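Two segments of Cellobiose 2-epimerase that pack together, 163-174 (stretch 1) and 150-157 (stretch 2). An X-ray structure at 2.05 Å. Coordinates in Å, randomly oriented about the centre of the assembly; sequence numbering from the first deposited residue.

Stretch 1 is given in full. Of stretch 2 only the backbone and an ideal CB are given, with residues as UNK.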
# COMPACT_ATOMS: atom_id res chain seq x y z
N GLY A 163 5.67 -11.21 15.80
CA GLY A 163 5.84 -10.02 14.98
C GLY A 163 7.28 -9.87 14.51
O GLY A 163 8.09 -10.80 14.60
N TYR A 164 7.60 -8.67 14.00
CA TYR A 164 8.85 -8.37 13.32
C TYR A 164 9.47 -7.08 13.86
O TYR A 164 8.76 -6.09 14.10
CB TYR A 164 8.68 -8.21 11.77
CG TYR A 164 8.08 -9.43 11.08
CD1 TYR A 164 8.88 -10.27 10.31
CD2 TYR A 164 6.74 -9.74 11.20
CE1 TYR A 164 8.38 -11.38 9.71
CE2 TYR A 164 6.21 -10.86 10.58
CZ TYR A 164 7.04 -11.68 9.84
OH TYR A 164 6.57 -12.81 9.22
N TYR A 165 10.79 -7.09 14.04
CA TYR A 165 11.51 -5.86 14.31
C TYR A 165 11.37 -4.91 13.12
O TYR A 165 11.27 -5.33 11.97
CB TYR A 165 12.98 -6.16 14.57
CG TYR A 165 13.14 -7.03 15.78
CD1 TYR A 165 13.06 -6.49 17.05
CD2 TYR A 165 13.32 -8.42 15.67
CE1 TYR A 165 13.18 -7.28 18.17
CE2 TYR A 165 13.43 -9.21 16.79
CZ TYR A 165 13.37 -8.63 18.04
OH TYR A 165 13.49 -9.39 19.19
N GLU A 166 11.38 -3.61 13.42
CA GLU A 166 11.16 -2.60 12.39
C GLU A 166 12.26 -2.63 11.34
O GLU A 166 11.97 -2.57 10.13
CB GLU A 166 11.08 -1.23 13.06
CG GLU A 166 10.77 -0.08 12.12
CD GLU A 166 9.35 -0.11 11.60
OE1 GLU A 166 8.48 -0.75 12.22
OE2 GLU A 166 9.10 0.53 10.56
N ALA A 167 13.52 -2.72 11.76
CA ALA A 167 14.61 -2.49 10.84
C ALA A 167 15.89 -3.10 11.41
O ALA A 167 15.96 -3.43 12.60
CB ALA A 167 14.80 -0.99 10.56
N PHE A 168 16.88 -3.27 10.54
CA PHE A 168 18.16 -3.85 10.91
C PHE A 168 19.29 -3.07 10.27
O PHE A 168 19.11 -2.39 9.25
CB PHE A 168 18.26 -5.34 10.52
CG PHE A 168 17.45 -6.25 11.38
CD1 PHE A 168 16.10 -6.45 11.13
CD2 PHE A 168 18.03 -6.90 12.46
CE1 PHE A 168 15.34 -7.30 11.94
CE2 PHE A 168 17.29 -7.74 13.27
CZ PHE A 168 15.94 -7.94 13.01
N THR A 169 20.47 -3.18 10.89
CA THR A 169 21.71 -2.71 10.31
C THR A 169 21.99 -3.43 9.00
O THR A 169 21.38 -4.45 8.67
CB THR A 169 22.87 -2.94 11.28
OG1 THR A 169 22.78 -4.27 11.82
CG2 THR A 169 22.83 -1.93 12.43
N GLU A 170 22.96 -2.88 8.25
CA GLU A 170 23.22 -3.38 6.91
C GLU A 170 23.45 -4.89 6.89
O GLU A 170 22.87 -5.61 6.06
CB GLU A 170 24.41 -2.63 6.30
CG GLU A 170 24.74 -3.07 4.89
CD GLU A 170 25.94 -2.35 4.31
OE1 GLU A 170 26.57 -1.55 5.04
OE2 GLU A 170 26.25 -2.59 3.11
N ASP A 171 24.24 -5.41 7.84
CA ASP A 171 24.58 -6.82 7.90
C ASP A 171 23.48 -7.69 8.51
O ASP A 171 23.71 -8.89 8.71
CB ASP A 171 25.90 -7.02 8.68
CG ASP A 171 25.83 -6.49 10.11
OD1 ASP A 171 24.71 -6.36 10.67
OD2 ASP A 171 26.89 -6.22 10.70
N TRP A 172 22.32 -7.10 8.82
CA TRP A 172 21.14 -7.77 9.38
C TRP A 172 21.39 -8.32 10.78
O TRP A 172 20.69 -9.25 11.23
CB TRP A 172 20.63 -8.90 8.48
CG TRP A 172 19.91 -8.47 7.22
CD1 TRP A 172 20.45 -8.36 5.97
CD2 TRP A 172 18.51 -8.16 7.07
NE1 TRP A 172 19.49 -7.98 5.07
CE2 TRP A 172 18.29 -7.87 5.71
CE3 TRP A 172 17.43 -8.13 7.96
CZ2 TRP A 172 17.03 -7.51 5.22
CZ3 TRP A 172 16.16 -7.78 7.46
CH2 TRP A 172 15.99 -7.47 6.11
N SER A 173 22.36 -7.77 11.51
CA SER A 173 22.74 -8.30 12.81
C SER A 173 22.02 -7.64 13.97
O SER A 173 21.76 -8.30 14.98
CB SER A 173 24.25 -8.13 13.03
OG SER A 173 24.58 -6.80 13.41
N THR A 174 21.73 -6.34 13.87
CA THR A 174 21.28 -5.52 14.98
C THR A 174 19.93 -4.90 14.67
O THR A 174 19.83 -4.11 13.71
CB THR A 174 22.32 -4.43 15.26
OG1 THR A 174 23.56 -5.03 15.64
CG2 THR A 174 21.85 -3.45 16.34
N UNK A 150 13.02 -15.16 3.25
CA UNK A 150 13.80 -15.93 4.21
C UNK A 150 14.48 -15.02 5.22
O UNK A 150 14.58 -15.37 6.40
CB UNK A 150 14.84 -16.78 3.49
N UNK A 151 14.91 -13.83 4.79
CA UNK A 151 15.56 -12.91 5.72
C UNK A 151 14.56 -12.34 6.70
O UNK A 151 14.84 -12.22 7.90
CB UNK A 151 16.26 -11.78 4.96
N UNK A 152 13.40 -11.91 6.18
CA UNK A 152 12.31 -11.42 7.02
C UNK A 152 11.94 -12.44 8.10
O UNK A 152 11.67 -12.06 9.25
CB UNK A 152 11.09 -11.10 6.16
N UNK A 153 11.91 -13.73 7.76
CA UNK A 153 11.58 -14.73 8.75
C UNK A 153 12.80 -15.04 9.62
O UNK A 153 12.70 -15.05 10.85
CB UNK A 153 11.06 -16.00 8.07
N UNK A 154 13.96 -15.24 9.00
CA UNK A 154 15.10 -15.71 9.78
C UNK A 154 15.70 -14.60 10.65
O UNK A 154 16.00 -14.84 11.83
CB UNK A 154 16.17 -16.28 8.85
N UNK A 155 15.86 -13.39 10.11
CA UNK A 155 16.38 -12.28 10.90
C UNK A 155 15.29 -11.35 11.44
O UNK A 155 15.45 -10.80 12.53
CB UNK A 155 17.36 -11.47 10.05
N UNK A 156 14.19 -11.17 10.70
CA UNK A 156 13.21 -10.17 11.09
C UNK A 156 12.28 -10.58 12.21
O UNK A 156 11.85 -9.74 13.01
CB UNK A 156 12.37 -9.79 9.87
N UNK A 157 11.97 -11.88 12.31
CA UNK A 157 10.96 -12.32 13.27
C UNK A 157 11.49 -12.25 14.70
O UNK A 157 12.57 -12.76 15.00
CB UNK A 157 10.51 -13.75 12.95

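Position 150 lies on a helix, and its ideal CB has nothing of stretch 1 within 5.5 Å, so many residues would do. D150 makes no contact with stretch 1.

Position 151 points its CA-to-CB bond toward stretch 1. The ideal CB lies 4.3 Å from W172 CZ2, over one face of the indole. An apolar side chain of medium size suits this surface: leucine, isoleucine, methionine or valine. The deposited L151 brings its CD1 to 3.7 Å from W172 CE2.

Position 152 points sideways, with its ideal CB 4.5 Å from Y164 CE1. The indole of W172 is also in reach. Aliphatic side chains fit again. L152 is deposited, and its CD1 lies 4.2 Å from W172 CH2.

Position 153 points away, and nothing of stretch 1 is near its ideal CB. A long side chain could bend back to the hydroxyl of Y164, so glutamate, glutamine or another long polar residue is plausible. E153 does this with chi1 and chi2 both m. Y164 OH donates a very short hydrogen bond of 2.5 Å to E153 OE2.

Position 154 is out of reach of stretch 1, which leaves the choice open. It is D154.

Position 155 points toward stretch 1, with the ideal CB 3.9 Å from W172 CE3 and 4.8 Å from F168 CZ. Beyond the rings, the carbonyl of W172 offers an acceptor. A long side chain with an apolar stem and a donor at its end suits best, lysine or arginine, perhaps glutamine. R155 sets its CB against the indole and donates to W172 O from NE at 2.9 Å and, weakly, from NH2 at 3.0 Å.

Position 156 is crowded. An ideal CB would lie 3.5 Å from Y164 CD1 and would clash with the carbonyl oxygen of 152, only 2.5 Å away. Phi is negative, so the backbone angles alone do not demand glycine, but the crowding favours it strongly. F168 CE1 lies 3.7 Å from G156 CA. G156 O accepts a 3.0 Å hydrogen bond from Y165 N.

Position 157 points away overall, yet its ideal CB is 4.2 Å from G163 O and 4.5 Å from Y164 CE1. A long side chain could fold over the tyrosine ring and donate to that carbonyl; lysine, arginine or glutamine are candidates. R157 lays CD over one ring face, 3.6 Å from the Y164 centroid, a CH-pi contact, and its NE makes a weak 3.0 Å hydrogen bond to G163 O.

Stretch 2, residues 150-157: DLLEDRGR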
# COMPACT_ATOMS: atom_id res chain seq x y z
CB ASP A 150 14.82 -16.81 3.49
CG ASP A 150 14.20 -18.08 2.96
OD1 ASP A 150 13.09 -18.41 3.42
OD2 ASP A 150 14.81 -18.75 2.09
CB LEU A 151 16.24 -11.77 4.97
CG LEU A 151 17.57 -12.01 4.25
CD1 LEU A 151 17.91 -10.78 3.42
CD2 LEU A 151 18.68 -12.33 5.26
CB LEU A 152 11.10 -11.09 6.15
CG LEU A 152 11.00 -9.73 5.46
CD1 LEU A 152 12.36 -9.20 5.00
CD2 LEU A 152 10.03 -9.81 4.29
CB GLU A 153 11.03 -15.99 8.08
CG GLU A 153 9.76 -15.75 7.24
CD GLU A 153 8.61 -15.25 8.07
OE1 GLU A 153 8.17 -15.97 9.00
OE2 GLU A 153 8.15 -14.11 7.79
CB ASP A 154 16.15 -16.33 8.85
CG ASP A 154 15.60 -17.54 8.06
OD1 ASP A 154 16.19 -17.91 7.01
OD2 ASP A 154 14.57 -18.11 8.48
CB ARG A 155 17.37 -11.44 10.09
CG ARG A 155 18.50 -12.22 9.41
CD ARG A 155 19.40 -12.94 10.41
NE ARG A 155 20.01 -12.02 11.37
CZ ARG A 155 19.81 -12.09 12.68
NH1 ARG A 155 19.03 -13.03 13.19
NH2 ARG A 155 20.40 -11.22 13.49
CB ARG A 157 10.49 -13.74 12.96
CG ARG A 157 9.33 -13.81 11.98
CD ARG A 157 7.97 -13.41 12.60
NE ARG A 157 7.81 -13.76 14.01
CZ ARG A 157 7.38 -14.94 14.47
NH1 ARG A 157 7.06 -15.92 13.63
NH2 ARG A 157 7.26 -15.13 15.77
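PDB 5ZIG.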